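Putative iron binding protein (Bordetella pertussis Tohama I, PDB 1Y9U) binds ferric iron through tyrosine side chains and probably serves as the periplasmic solute-binding component of a bacterial iron-uptake system. Local coordinates at residues E7-T12 and P55-M60; R14-I19 and T36-D41. One frame throughout, in Å; residues are numbered along the deposited sequence.

Contact 1: residues E7-T12 and P55-M60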
loop_
_atom_site.group_PDB
_atom_site.type_symbol
_atom_site.label_atom_id
_atom_site.label_comp_id
_atom_site.label_asym_id
_atom_site.label_seq_id
_atom_site.Cartn_x
_atom_site.Cartn_y
_atom_site.Cartn_z
ATOM N N GLU A 7 28.071 -9.509 -5.568
ATOM C CA GLU A 7 26.731 -9.877 -5.075
ATOM C C GLU A 7 26.015 -8.820 -4.219
ATOM O O GLU A 7 26.597 -7.845 -3.738
ATOM C CB GLU A 7 26.787 -11.215 -4.303
ATOM C CG GLU A 7 27.559 -11.152 -2.998
ATOM C CD GLU A 7 27.516 -12.446 -2.197
ATOM O OE1 GLU A 7 26.926 -13.447 -2.654
ATOM O OE2 GLU A 7 28.081 -12.442 -1.085
ATOM N N VAL A 8 24.722 -9.067 -4.026
ATOM C CA VAL A 8 23.860 -8.228 -3.202
ATOM C C VAL A 8 22.735 -9.119 -2.683
ATOM O O VAL A 8 22.174 -9.927 -3.428
ATOM C CB VAL A 8 23.308 -7.017 -4.013
ATOM C CG1 VAL A 8 22.350 -7.447 -5.121
ATOM C CG2 VAL A 8 22.680 -5.983 -3.107
ATOM N N SER A 9 22.410 -8.947 -1.408
ATOM C CA SER A 9 21.376 -9.749 -0.771
ATOM C C SER A 9 20.128 -8.917 -0.450
ATOM O O SER A 9 20.181 -7.959 0.297
ATOM C CB SER A 9 21.912 -10.418 0.497
ATOM O OG SER A 9 22.934 -11.344 0.164
ATOM N N LEU A 10 19.009 -9.327 -1.028
ATOM C CA LEU A 10 17.715 -8.675 -0.796
ATOM C C LEU A 10 16.901 -9.496 0.178
ATOM O O LEU A 10 16.503 -10.601 -0.148
ATOM C CB LEU A 10 16.963 -8.552 -2.113
ATOM C CG LEU A 10 15.530 -7.983 -2.022
ATOM C CD1 LEU A 10 15.527 -6.539 -1.546
ATOM C CD2 LEU A 10 14.834 -8.121 -3.366
ATOM N N TYR A 11 16.664 -8.954 1.362
ATOM C CA TYR A 11 15.740 -9.569 2.315
ATOM C C TYR A 11 14.376 -8.934 2.078
ATOM O O TYR A 11 14.238 -7.725 2.217
ATOM C CB TYR A 11 16.159 -9.291 3.760
ATOM C CG TYR A 11 17.302 -10.131 4.318
ATOM C CD1 TYR A 11 18.376 -10.539 3.528
ATOM C CD2 TYR A 11 17.311 -10.486 5.656
ATOM C CE1 TYR A 11 19.410 -11.284 4.067
ATOM C CE2 TYR A 11 18.344 -11.227 6.192
ATOM C CZ TYR A 11 19.375 -11.623 5.394
ATOM O OH TYR A 11 20.402 -12.354 5.941
ATOM N N THR A 12 13.376 -9.755 1.764
ATOM C CA THR A 12 12.065 -9.262 1.345
ATOM C C THR A 12 10.923 -10.022 1.979
ATOM O O THR A 12 10.947 -11.241 2.030
ATOM C CB THR A 12 11.932 -9.328 -0.177
ATOM O OG1 THR A 12 10.584 -8.983 -0.558
ATOM C CG2 THR A 12 12.217 -10.748 -0.724
ATOM N N PRO A 55 24.192 -10.695 6.433
ATOM C CA PRO A 55 24.405 -10.531 4.989
ATOM C C PRO A 55 23.441 -9.561 4.305
ATOM O O PRO A 55 23.656 -9.253 3.138
ATOM C CB PRO A 55 24.140 -11.927 4.420
ATOM C CG PRO A 55 24.109 -12.836 5.557
ATOM C CD PRO A 55 23.730 -12.055 6.748
ATOM N N ALA A 56 22.382 -9.135 4.983
ATOM C CA ALA A 56 21.370 -8.296 4.323
ATOM C C ALA A 56 21.956 -6.989 3.786
ATOM O O ALA A 56 22.659 -6.266 4.500
ATOM C CB ALA A 56 20.241 -7.983 5.284
ATOM N N ASP A 57 21.617 -6.685 2.535
ATOM C CA ASP A 57 22.001 -5.432 1.894
ATOM C C ASP A 57 20.827 -4.462 1.769
ATOM O O ASP A 57 20.952 -3.288 2.097
ATOM C CB ASP A 57 22.605 -5.708 0.507
ATOM C CG ASP A 57 23.980 -6.317 0.587
ATOM O OD1 ASP A 57 24.810 -5.725 1.297
ATOM O OD2 ASP A 57 24.289 -7.340 -0.047
ATOM N N VAL A 58 19.711 -4.966 1.255
ATOM C CA VAL A 58 18.496 -4.181 1.045
ATOM C C VAL A 58 17.342 -4.914 1.729
ATOM O O VAL A 58 17.219 -6.126 1.597
ATOM C CB VAL A 58 18.198 -4.020 -0.459
ATOM C CG1 VAL A 58 16.872 -3.306 -0.687
ATOM C CG2 VAL A 58 19.327 -3.261 -1.146
ATOM N N LEU A 59 16.525 -4.155 2.454
ATOM C CA LEU A 59 15.348 -4.653 3.159
ATOM C C LEU A 59 14.124 -4.139 2.419
ATOM O O LEU A 59 14.021 -2.952 2.188
ATOM C CB LEU A 59 15.333 -4.116 4.579
ATOM C CG LEU A 59 16.609 -4.324 5.380
ATOM C CD1 LEU A 59 16.395 -3.833 6.793
ATOM C CD2 LEU A 59 16.996 -5.779 5.353
ATOM N N MET A 60 13.228 -5.038 2.045
ATOM C CA MET A 60 12.021 -4.690 1.279
ATOM C C MET A 60 10.779 -5.210 2.015
ATOM O O MET A 60 10.733 -6.391 2.398
ATOM C CB MET A 60 12.097 -5.347 -0.099
ATOM C CG MET A 60 10.846 -5.213 -0.954
ATOM S SD MET A 60 10.987 -6.024 -2.553
ATOM C CE MET A 60 11.894 -4.830 -3.377
HETATM O O HOH W 1 25.117 -10.186 1.049
#

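Contact 2: residues R14-I19 and T36-D41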
loop_
_atom_site.group_PDB
_atom_site.type_symbol
_atom_site.label_atom_id
_atom_site.label_comp_id
_atom_site.label_asym_id
_atom_site.label_seq_id
_atom_site.Cartn_x
_atom_site.Cartn_y
_atom_site.Cartn_z
ATOM N N ARG A 14 7.984 -9.503 0.615
ATOM C CA ARG A 14 7.173 -9.687 -0.591
ATOM C C ARG A 14 7.574 -10.967 -1.304
ATOM O O ARG A 14 8.779 -11.208 -1.483
ATOM C CB ARG A 14 7.364 -8.504 -1.551
ATOM C CG ARG A 14 7.116 -7.154 -0.927
ATOM C CD ARG A 14 6.530 -6.157 -1.919
ATOM N NE ARG A 14 5.095 -6.426 -2.097
ATOM C CZ ARG A 14 4.255 -5.625 -2.744
ATOM N NH1 ARG A 14 4.687 -4.523 -3.338
ATOM N NH2 ARG A 14 2.986 -5.936 -2.817
ATOM N N GLU A 15 6.587 -11.731 -1.782
ATOM C CA GLU A 15 6.830 -13.057 -2.366
ATOM C C GLU A 15 7.850 -12.849 -3.471
ATOM O O GLU A 15 7.652 -11.969 -4.310
ATOM C CB GLU A 15 5.569 -13.698 -3.009
ATOM C CG GLU A 15 4.278 -13.862 -2.194
ATOM C CD GLU A 15 4.444 -14.464 -0.802
ATOM O OE1 GLU A 15 4.660 -13.680 0.155
ATOM O OE2 GLU A 15 4.308 -15.715 -0.649
ATOM N N PRO A 16 8.933 -13.622 -3.494
ATOM C CA PRO A 16 9.935 -13.482 -4.561
ATOM C C PRO A 16 9.371 -13.509 -5.993
ATOM O O PRO A 16 10.000 -12.955 -6.895
ATOM C CB PRO A 16 10.896 -14.663 -4.326
ATOM C CG PRO A 16 10.416 -15.394 -3.116
ATOM C CD PRO A 16 9.319 -14.633 -2.493
ATOM N N LYS A 17 8.212 -14.121 -6.222
ATOM C CA LYS A 17 7.690 -14.186 -7.586
ATOM C C LYS A 17 7.153 -12.848 -8.119
ATOM O O LYS A 17 7.119 -12.645 -9.322
ATOM C CB LYS A 17 6.656 -15.304 -7.738
ATOM C CG LYS A 17 7.256 -16.726 -7.742
ATOM C CD LYS A 17 8.566 -16.884 -8.561
ATOM C CE LYS A 17 9.801 -16.845 -7.651
ATOM N NZ LYS A 17 11.086 -16.959 -8.384
ATOM N N LEU A 18 6.787 -11.928 -7.230
ATOM C CA LEU A 18 6.458 -10.549 -7.617
ATOM C C LEU A 18 7.661 -9.791 -8.189
ATOM O O LEU A 18 7.501 -8.800 -8.910
ATOM C CB LEU A 18 5.941 -9.762 -6.400
ATOM C CG LEU A 18 4.622 -10.218 -5.765
ATOM C CD1 LEU A 18 4.398 -9.450 -4.475
ATOM C CD2 LEU A 18 3.438 -10.048 -6.722
ATOM N N ILE A 19 8.862 -10.247 -7.857
ATOM C CA ILE A 19 10.074 -9.497 -8.173
ATOM C C ILE A 19 11.158 -10.287 -8.905
ATOM O O ILE A 19 12.129 -9.695 -9.323
ATOM C CB ILE A 19 10.674 -8.893 -6.891
ATOM C CG1 ILE A 19 10.966 -9.985 -5.853
ATOM C CG2 ILE A 19 9.733 -7.817 -6.339
ATOM C CD1 ILE A 19 11.553 -9.469 -4.557
ATOM N N THR A 36 18.117 -13.618 -3.178
ATOM C CA THR A 36 16.766 -13.277 -2.746
ATOM C C THR A 36 16.473 -14.103 -1.511
ATOM O O THR A 36 16.457 -15.333 -1.580
ATOM C CB THR A 36 15.737 -13.598 -3.839
ATOM O OG1 THR A 36 15.997 -12.827 -5.023
ATOM C CG2 THR A 36 14.334 -13.156 -3.403
ATOM N N VAL A 37 16.262 -13.423 -0.391
ATOM C CA VAL A 37 15.957 -14.046 0.893
ATOM C C VAL A 37 14.548 -13.648 1.319
ATOM O O VAL A 37 14.316 -12.533 1.769
ATOM C CB VAL A 37 16.978 -13.660 1.977
ATOM C CG1 VAL A 37 16.599 -14.285 3.325
ATOM C CG2 VAL A 37 18.389 -14.110 1.566
ATOM N N PHE A 38 13.620 -14.595 1.208
ATOM C CA PHE A 38 12.226 -14.373 1.546
ATOM C C PHE A 38 12.040 -14.510 3.055
ATOM O O PHE A 38 12.353 -15.569 3.647
ATOM C CB PHE A 38 11.359 -15.372 0.787
ATOM C CG PHE A 38 9.882 -15.280 1.105
ATOM C CD1 PHE A 38 9.208 -14.069 1.056
ATOM C CD2 PHE A 38 9.164 -16.421 1.437
ATOM C CE1 PHE A 38 7.861 -14.003 1.349
ATOM C CE2 PHE A 38 7.816 -16.343 1.737
ATOM C CZ PHE A 38 7.169 -15.143 1.679
ATOM N N VAL A 39 11.543 -13.454 3.679
ATOM C CA VAL A 39 11.268 -13.427 5.112
ATOM C C VAL A 39 9.773 -13.149 5.322
ATOM O O VAL A 39 9.338 -11.989 5.363
ATOM C CB VAL A 39 12.130 -12.370 5.831
ATOM C CG1 VAL A 39 11.910 -12.420 7.329
ATOM C CG2 VAL A 39 13.621 -12.554 5.486
ATOM N N LYS A 40 8.991 -14.218 5.447
ATOM C CA LYS A 40 7.524 -14.110 5.509
ATOM C C LYS A 40 7.035 -13.134 6.609
ATOM O O LYS A 40 6.177 -12.268 6.369
ATOM C CB LYS A 40 6.889 -15.505 5.661
ATOM C CG LYS A 40 7.449 -16.366 6.814
ATOM C CD LYS A 40 8.126 -17.667 6.345
ATOM C CE LYS A 40 9.645 -17.502 6.147
ATOM N NZ LYS A 40 10.351 -18.798 6.331
ATOM N N ASP A 41 7.605 -13.250 7.799
ATOM C CA ASP A 41 7.347 -12.276 8.862
ATOM C C ASP A 41 8.556 -12.143 9.789
ATOM O O ASP A 41 9.496 -12.926 9.702
ATOM C CB ASP A 41 6.079 -12.655 9.643
ATOM C CG ASP A 41 5.083 -11.511 9.723
ATOM O OD1 ASP A 41 5.412 -10.475 10.350
ATOM O OD2 ASP A 41 3.957 -11.548 9.178
#

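Contact 1: residues E7-T12 and P55-M60
Two neighbouring parallel strands of the mixed sheet in a periplasmic-binding-protein fold meet here, Leu10, Tyr11 and Thr12 pairing with Val58, Leu59 and Met60; the short axes diverge by 23°. The evidence is the pair of bonds from Tyr11 N to Val58 O and from Met60 N to Tyr11 O, each 2.9 Å. On the face carrying Tyr11 and Leu59, the Tyr11 ring makes the main side-chain contact with 55-60. With CG anti to the carbonyl carbon (chi1 -78°), the Tyr11 ring reaches back along its partner and lies over Ala56, whose CB stands 3.5 Å from the ring centroid and 7° off the normal, a CH-pi contact centred on the face. Tyr11 OH lies 3.4 Å from Pro55 CD, and the same oxygen is hydrogen-bonded to Glu50 of helix 43-50. Leu59 CD2 touches Tyr11 CB, where the side chain leaves the strand.

On the face of Leu10 and Val58, Leu10 CG and Val58 CG1 are each anti to the backbone N, and the side chains cross obliquely, with Leu10 CD1 3.6 Å from Val58 CG1; Leu10 CD1 also reaches Met60 CB. Thr12 and Met60 run side by side, OG1 beside SD, although the hydroxyl's polar partner is Arg14 N. Helix 251-261 packs against Val58 and Met60 on this face.

Next to Val58, Asp57 directs its carboxylate at strand 7-12. Asp57 OD2 accepts from Ser9 N at 2.8 Å through its anti lone pair, while OD1 is held by Asn250 N. Ser9 OG, bonded to Asn35, shares a water with Pro55 O and Asp57 OD2. Ser9 O is gripped twice in its carbonyl plane, by Asp57 N at 2.9 Å and by Val58 N at 3.2 Å.

Contact 2: residues R14-I19 and T36-D41
Phe38 leaves strand 33-38 with CG anti to the backbone N (chi1 177°), which carries its ring out toward the turn of 14-19. Glu15 has CG anti to its carbonyl carbon and then bends at chi2, folding its carboxylate back to the far end of that ring. The two side chains run alongside each other, pointing the same way, with Glu15 OE1 3.3 Å from Phe38 CZ and the carboxylate plane turned 87° from the ring plane. Pro16 instead crosses Phe38 at about a right angle. Pro16 CD sits over a face of the Phe38 ring, 4.0 Å from the centroid and 30° off the normal, so this CH-pi contact is displaced toward the CG-CD1 side, where it comes within 3.6 Å of Phe38 CD1. Pro16 CB meets Thr36 CG2 at 3.9 Å. The carbonyl oxygen of Arg14 also lies near the ring, 3.8 Å from Phe38 CD1.

Backbone bonds from Leu18 N to Glu15 O and from Ile19 N to Pro16 O shape the turn, and Ile19 occupies the N-cap position of helix 20-30. The arrangement belongs to a beta-alpha-beta unit: the turn leads from strand 7-12 into the helix, and its proline leans on the end of the parallel strand that follows, at the C-terminal strand ends of a periplasmic-binding-protein lobe.

In the fold
Contact 2 is nested within the chain loop that contact 1 closes, and their centres lie about 11 Å apart. Strand 7-12 joins them, pairing with 58-62 in contact 1 and with 33-38, the strand of contact 2. Probable hydrogen bonds stitch the second pairing: Leu10 O to Val37 N and Thr12 O to Val39 N, each 2.8 Å. Packing adds Leu10 CD2 against Ile19 CD1 at 3.7 Å. Contact 1 is away from the known iron sites, whereas the Arg14 side chain, salt-bridged to Glu276, lies about 6 Å from that of Tyr199 and about 8 Å from that of Tyr143, both Fe(3+) ligands in a structure of this protein but without iron in this model.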